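Local coordinates for tailspike protein (Acinetobacter phage vB_ApiP_P1, PDB 6E1R) that probably recognises and hydrolyses surface polysaccharide of its Acinetobacter host, as a trimeric phage tailspike, at residues F253-F258 with F278-L283; M302-Y307 with K333-H338. All coordinates share one frame; numbering follows the deposited sequence.

Overall arrangement
Both interactions join successive rungs of one parallel beta-helix, and they follow each other along the chain and along the helix. The segment 278-283 of interaction 1 lies directly beside 302-307 of interaction 2, with probable backbone bonds from Ala-280 N to Val-304 O and from Leu-283 N to Tyr-307 O. The ring row of Phe-253 and Phe-278 carries on through Phe-303 to Phe-334. Both contacts are buried, yet each has an apolar face within the helix and a face toward neighbouring subunits. In interaction 1 Tyr-254 and Phe-279 lie there beside Asn-255, which bonds to Thr-252 of the second subunit; interaction 2 has more such polar groups, Tyr-307, Lys-333, Gln-335 and His-338.

Interaction 1 of 2, residues F253-F258 with F278-L283; sequences FYNCIF and FFACDL
Phe-253 lies beside Phe-278 with its ring overlapped at one margin: Phe-278 CE2 sits over one face of it, 3.4 Å from Phe-253 CD1. The planes are nearly parallel (11°), but the rings are slid apart with centroids 4.8 Å from each other. The two residues are paired in register on parallel strands, and each CG stands anti to its carbonyl carbon (chi1 -58°), which starts both rings off in the same direction. On the other face of the sheet Tyr-254 and Phe-279 repeat the arrangement, Tyr-254 CE1 lying 3.8 Å from Phe-279 CD1. Between these pairs Phe-253 O accepts the N-H of Phe-279 at 2.7 Å, and Asn-255 N bonds to Phe-279 O. Both chains then turn a corner in step, at Asn-255 and at Phe-279 and Ala-280, where Asn-255 and Ala-280 have positive phi. Asn-255 OD1 rests 3.6 Å from Ala-280 CB, while its hydrogen bond goes to Thr-252 of the second subunit. Cys-281 SG packs at the bend, 3.6 Å from Phe-253 CB and in the plane of the Phe-278 ring at its edge. Beyond the bend, Cys-256 O takes the N-H of Asp-282 and Phe-258 N bonds to Asp-282 O, 2.7 Å away. Here Phe-258 packs alongside Leu-283, CD1 to CG 4.0 Å. Phe-217 and Phe-222 of the preceding rung stack on Phe-253 and Phe-258. The phenylalanine ladder and the aromatic pair beside it, with a shared corner between short parallel strands, are characteristic of the right-handed parallel beta-helix of phage tailspikes.

Interaction 2 of 2, residues M302-Y307 with K333-H338; sequences MFVGGY and KFQGIH
The side chain of Met-302, present as selenomethionine, meets Lys-333 only loosely, its CG 4.2 Å from Lys-333 CB; Lys-333 NZ forms a salt bridge with Glu-361 of the third subunit. Phe-303 makes the main apolar contact: its ring lies side by side with that of Phe-334, planes at 2° but slid apart, CD1 to CE1 3.6 Å. Its N bonds to Lys-333 O, and its carbonyl takes Gln-335 N at 2.8 Å. Ile-337 CD1 folds back to 3.6 Å from Phe-303 CB, brought there by the bend at chi2 (-58°). Val-304 shares a face with Gln-335, whose amide pairs with Gln-335 of the neighbouring subunits. At the corner Gly-305 faces Gly-336 of the next rung; both have positive phi, which favours glycine, and Gly-305 gives its N-H to Gln-335 O. Gly-306 O then accepts His-338 N at 2.9 Å. Tyr-307 crosses His-338 with the rings at 49°, its CD2 3.6 Å from His-338 CB; Tyr-307 OH bonds to Thr-274 and His-338 ND1 to Ser-299, both of the second subunit. Within the chain, 302-307 is flanked by 278-283 and 333-338, and 333-338 in turn adjoins strand 357-361, where Phe-360 stacks on Phe-334.

Interaction 1 of 2, residues F253-F258 with F278-L283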
loop_
_atom_site.group_PDB
_atom_site.type_symbol
_atom_site.label_atom_id
_atom_site.label_comp_id
_atom_site.label_asym_id
_atom_site.label_seq_id
_atom_site.Cartn_x
_atom_site.Cartn_y
_atom_site.Cartn_z
ATOM N N PHE A 253 -6.406 9.663 -2.259
ATOM C CA PHE A 253 -6.374 10.538 -1.095
ATOM C C PHE A 253 -5.242 10.102 -0.177
ATOM O O PHE A 253 -5.195 8.942 0.247
ATOM C CB PHE A 253 -7.713 10.507 -0.354
ATOM C CG PHE A 253 -8.882 10.915 -1.204
ATOM C CD1 PHE A 253 -9.459 10.021 -2.095
ATOM C CD2 PHE A 253 -9.405 12.191 -1.112
ATOM C CE1 PHE A 253 -10.534 10.396 -2.878
ATOM C CE2 PHE A 253 -10.479 12.571 -1.890
ATOM C CZ PHE A 253 -11.044 11.673 -2.775
ATOM N N TYR A 254 -4.339 11.030 0.131
ATOM C CA TYR A 254 -3.203 10.773 1.010
ATOM C C TYR A 254 -3.333 11.638 2.254
ATOM O O TYR A 254 -3.329 12.870 2.158
ATOM C CB TYR A 254 -1.879 11.064 0.299
ATOM C CG TYR A 254 -1.628 10.236 -0.941
ATOM C CD1 TYR A 254 -0.791 9.127 -0.902
ATOM C CD2 TYR A 254 -2.217 10.568 -2.154
ATOM C CE1 TYR A 254 -0.553 8.372 -2.035
ATOM C CE2 TYR A 254 -1.986 9.819 -3.290
ATOM C CZ TYR A 254 -1.153 8.723 -3.225
ATOM O OH TYR A 254 -0.920 7.975 -4.357
ATOM N N ASN A 255 -3.455 10.991 3.415
ATOM C CA ASN A 255 -3.448 11.667 4.716
ATOM C C ASN A 255 -4.554 12.713 4.837
ATOM O O ASN A 255 -4.420 13.688 5.581
ATOM C CB ASN A 255 -2.084 12.304 5.001
ATOM C CG ASN A 255 -0.938 11.334 4.809
ATOM O OD1 ASN A 255 -0.611 10.554 5.705
ATOM N ND2 ASN A 255 -0.316 11.377 3.637
ATOM N N CYS A 256 -5.650 12.530 4.110
ATOM C CA CYS A 256 -6.760 13.462 4.205
ATOM C C CYS A 256 -7.618 13.147 5.425
ATOM O O CYS A 256 -7.599 12.037 5.964
ATOM C CB CYS A 256 -7.607 13.424 2.934
ATOM S SG CYS A 256 -6.722 13.976 1.463
ATOM N N ILE A 257 -8.383 14.145 5.859
ATOM C CA ILE A 257 -9.192 14.049 7.068
ATOM C C ILE A 257 -10.635 14.388 6.719
ATOM O O ILE A 257 -10.897 15.400 6.061
ATOM C CB ILE A 257 -8.673 14.975 8.183
ATOM C CG1 ILE A 257 -7.223 14.634 8.528
ATOM C CG2 ILE A 257 -9.551 14.864 9.417
ATOM C CD1 ILE A 257 -6.529 15.688 9.362
ATOM N N PHE A 258 -11.565 13.545 7.166
ATOM C CA PHE A 258 -12.995 13.739 6.945
ATOM C C PHE A 258 -13.696 13.684 8.295
ATOM O O PHE A 258 -13.834 12.605 8.879
ATOM C CB PHE A 258 -13.559 12.678 5.999
ATOM C CG PHE A 258 -12.886 12.634 4.656
ATOM C CD1 PHE A 258 -11.710 11.923 4.475
ATOM C CD2 PHE A 258 -13.438 13.293 3.569
ATOM C CE1 PHE A 258 -11.092 11.879 3.239
ATOM C CE2 PHE A 258 -12.825 13.251 2.330
ATOM C CZ PHE A 258 -11.650 12.543 2.165
ATOM N N PHE A 278 -7.595 5.302 -0.551
ATOM C CA PHE A 278 -7.359 6.167 0.603
ATOM C C PHE A 278 -6.134 5.668 1.358
ATOM O O PHE A 278 -6.186 4.617 2.007
ATOM C CB PHE A 278 -8.585 6.202 1.517
ATOM C CG PHE A 278 -9.838 6.665 0.829
ATOM C CD1 PHE A 278 -10.633 5.773 0.128
ATOM C CD2 PHE A 278 -10.225 7.993 0.889
ATOM C CE1 PHE A 278 -11.784 6.199 -0.507
ATOM C CE2 PHE A 278 -11.376 8.425 0.260
ATOM C CZ PHE A 278 -12.156 7.528 -0.440
ATOM N N PHE A 279 -5.038 6.420 1.280
ATOM C CA PHE A 279 -3.792 6.076 1.959
ATOM C C PHE A 279 -3.690 6.882 3.249
ATOM O O PHE A 279 -3.549 8.109 3.210
ATOM C CB PHE A 279 -2.588 6.343 1.058
ATOM C CG PHE A 279 -2.473 5.399 -0.103
ATOM C CD1 PHE A 279 -3.151 5.646 -1.285
ATOM C CD2 PHE A 279 -1.683 4.265 -0.014
ATOM C CE1 PHE A 279 -3.044 4.778 -2.357
ATOM C CE2 PHE A 279 -1.573 3.393 -1.081
ATOM C CZ PHE A 279 -2.254 3.651 -2.254
ATOM N N ALA A 280 -3.763 6.190 4.388
ATOM C CA ALA A 280 -3.551 6.792 5.707
ATOM C C ALA A 280 -4.514 7.950 5.965
ATOM O O ALA A 280 -4.160 8.944 6.601
ATOM C CB ALA A 280 -2.099 7.244 5.879
ATOM N N CYS A 281 -5.745 7.817 5.481
ATOM C CA CYS A 281 -6.740 8.858 5.677
ATOM C C CYS A 281 -7.425 8.699 7.033
ATOM O O CYS A 281 -7.320 7.669 7.702
ATOM C CB CYS A 281 -7.766 8.840 4.547
ATOM S SG CYS A 281 -7.086 9.292 2.935
ATOM N N ASP A 282 -8.140 9.745 7.436
ATOM C CA ASP A 282 -8.775 9.812 8.749
ATOM C C ASP A 282 -10.250 10.140 8.561
ATOM O O ASP A 282 -10.597 11.266 8.191
ATOM C CB ASP A 282 -8.084 10.858 9.625
ATOM C CG ASP A 282 -8.621 10.888 11.041
ATOM O OD1 ASP A 282 -9.359 9.959 11.427
ATOM O OD2 ASP A 282 -8.303 11.854 11.765
ATOM N N LEU A 283 -11.114 9.162 8.817
ATOM C CA LEU A 283 -12.564 9.320 8.717
ATOM C C LEU A 283 -13.145 9.098 10.110
ATOM O O LEU A 283 -13.407 7.961 10.507
ATOM C CB LEU A 283 -13.174 8.349 7.696
ATOM C CG LEU A 283 -12.905 8.551 6.201
ATOM C CD1 LEU A 283 -11.485 8.155 5.815
ATOM C CD2 LEU A 283 -13.922 7.777 5.375
#

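Interaction 2 of 2, residues M302-Y307 with K333-H338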
loop_
_atom_site.group_PDB
_atom_site.type_symbol
_atom_site.label_atom_id
_atom_site.label_comp_id
_atom_site.label_asym_id
_atom_site.label_seq_id
_atom_site.Cartn_x
_atom_site.Cartn_y
_atom_site.Cartn_z
HETATM N N MSE A 302 -9.652 0.548 -1.821
HETATM C CA MSE A 302 -8.698 0.137 -0.795
HETATM C C MSE A 302 -8.384 1.235 0.214
HETATM O O MSE A 302 -8.264 2.408 -0.139
HETATM C CB MSE A 302 -7.399 -0.338 -1.445
HETATM C CG MSE A 302 -7.574 -1.485 -2.418
HETATM SE SE MSE A 302 -5.871 -2.045 -3.174
HETATM C CE MSE A 302 -5.234 -0.310 -3.802
ATOM N N PHE A 303 -8.245 0.835 1.474
ATOM C CA PHE A 303 -7.819 1.717 2.556
ATOM C C PHE A 303 -6.487 1.196 3.075
ATOM O O PHE A 303 -6.442 0.168 3.760
ATOM C CB PHE A 303 -8.860 1.771 3.675
ATOM C CG PHE A 303 -10.195 2.304 3.242
ATOM C CD1 PHE A 303 -11.151 1.461 2.702
ATOM C CD2 PHE A 303 -10.493 3.651 3.377
ATOM C CE1 PHE A 303 -12.379 1.948 2.306
ATOM C CE2 PHE A 303 -11.721 4.146 2.981
ATOM C CZ PHE A 303 -12.664 3.293 2.444
ATOM N N VAL A 304 -5.407 1.898 2.751
ATOM C CA VAL A 304 -4.059 1.484 3.135
ATOM C C VAL A 304 -3.658 2.365 4.315
ATOM O O VAL A 304 -3.153 3.478 4.150
ATOM C CB VAL A 304 -3.074 1.587 1.971
ATOM C CG1 VAL A 304 -1.701 1.090 2.392
ATOM C CG2 VAL A 304 -3.583 0.796 0.770
ATOM N N GLY A 305 -3.897 1.860 5.524
ATOM C CA GLY A 305 -3.611 2.606 6.734
ATOM C C GLY A 305 -4.615 3.712 7.001
ATOM O O GLY A 305 -5.287 4.175 6.076
ATOM N N GLY A 306 -4.755 4.123 8.264
ATOM C CA GLY A 306 -5.596 5.250 8.599
ATOM C C GLY A 306 -6.565 4.907 9.709
ATOM O O GLY A 306 -6.414 3.898 10.406
ATOM N N TYR A 307 -7.579 5.759 9.864
ATOM C CA TYR A 307 -8.571 5.627 10.921
ATOM C C TYR A 307 -9.974 5.683 10.336
ATOM O O TYR A 307 -10.257 6.497 9.452
ATOM C CB TYR A 307 -8.435 6.733 11.977
ATOM C CG TYR A 307 -7.151 6.702 12.768
ATOM C CD1 TYR A 307 -5.967 7.172 12.220
ATOM C CD2 TYR A 307 -7.127 6.230 14.075
ATOM C CE1 TYR A 307 -4.795 7.155 12.938
ATOM C CE2 TYR A 307 -5.956 6.211 14.804
ATOM C CZ TYR A 307 -4.792 6.676 14.230
ATOM O OH TYR A 307 -3.621 6.658 14.950
ATOM N N LYS A 333 -10.691 -3.536 0.505
ATOM C CA LYS A 333 -9.638 -3.960 1.418
ATOM C C LYS A 333 -9.420 -2.902 2.488
ATOM O O LYS A 333 -9.207 -1.726 2.174
ATOM C CB LYS A 333 -8.332 -4.226 0.668
ATOM C CG LYS A 333 -7.223 -4.760 1.564
ATOM C CD LYS A 333 -5.995 -5.169 0.769
ATOM C CE LYS A 333 -4.954 -5.819 1.670
ATOM N NZ LYS A 333 -3.726 -6.210 0.925
ATOM N N PHE A 334 -9.474 -3.325 3.746
ATOM C CA PHE A 334 -9.135 -2.486 4.893
ATOM C C PHE A 334 -7.786 -2.985 5.405
ATOM O O PHE A 334 -7.718 -3.893 6.235
ATOM C CB PHE A 334 -10.215 -2.561 5.968
ATOM C CG PHE A 334 -11.546 -2.019 5.530
ATOM C CD1 PHE A 334 -11.826 -0.667 5.628
ATOM C CD2 PHE A 334 -12.516 -2.862 5.018
ATOM C CE1 PHE A 334 -13.050 -0.169 5.225
ATOM C CE2 PHE A 334 -13.742 -2.368 4.612
ATOM C CZ PHE A 334 -14.009 -1.022 4.716
ATOM N N GLN A 335 -6.711 -2.388 4.898
ATOM C CA GLN A 335 -5.348 -2.829 5.196
ATOM C C GLN A 335 -4.806 -2.001 6.355
ATOM O O GLN A 335 -4.386 -0.856 6.173
ATOM C CB GLN A 335 -4.463 -2.714 3.960
ATOM C CG GLN A 335 -3.026 -3.151 4.186
ATOM C CD GLN A 335 -2.223 -3.210 2.900
ATOM O OE1 GLN A 335 -2.783 -3.285 1.807
ATOM N NE2 GLN A 335 -0.901 -3.176 3.027
ATOM N N GLY A 336 -4.821 -2.587 7.551
ATOM C CA GLY A 336 -4.254 -1.954 8.726
ATOM C C GLY A 336 -4.961 -0.683 9.147
ATOM O O GLY A 336 -4.323 0.360 9.318
ATOM N N ILE A 337 -6.276 -0.758 9.330
ATOM C CA ILE A 337 -7.090 0.401 9.676
ATOM C C ILE A 337 -7.415 0.348 11.161
ATOM O O ILE A 337 -7.807 -0.703 11.683
ATOM C CB ILE A 337 -8.377 0.448 8.835
ATOM C CG1 ILE A 337 -8.049 0.254 7.354
ATOM C CG2 ILE A 337 -9.109 1.763 9.048
ATOM C CD1 ILE A 337 -7.084 1.280 6.806
ATOM N N HIS A 338 -7.255 1.480 11.842
ATOM C CA HIS A 338 -7.652 1.595 13.241
ATOM C C HIS A 338 -9.140 1.923 13.284
ATOM O O HIS A 338 -9.556 3.007 12.859
ATOM C CB HIS A 338 -6.825 2.665 13.948
ATOM C CG HIS A 338 -7.035 2.710 15.429
ATOM N ND1 HIS A 338 -6.207 2.057 16.316
ATOM C CD2 HIS A 338 -7.982 3.321 16.178
ATOM C CE1 HIS A 338 -6.630 2.269 17.549
ATOM N NE2 HIS A 338 -7.707 3.032 17.494
#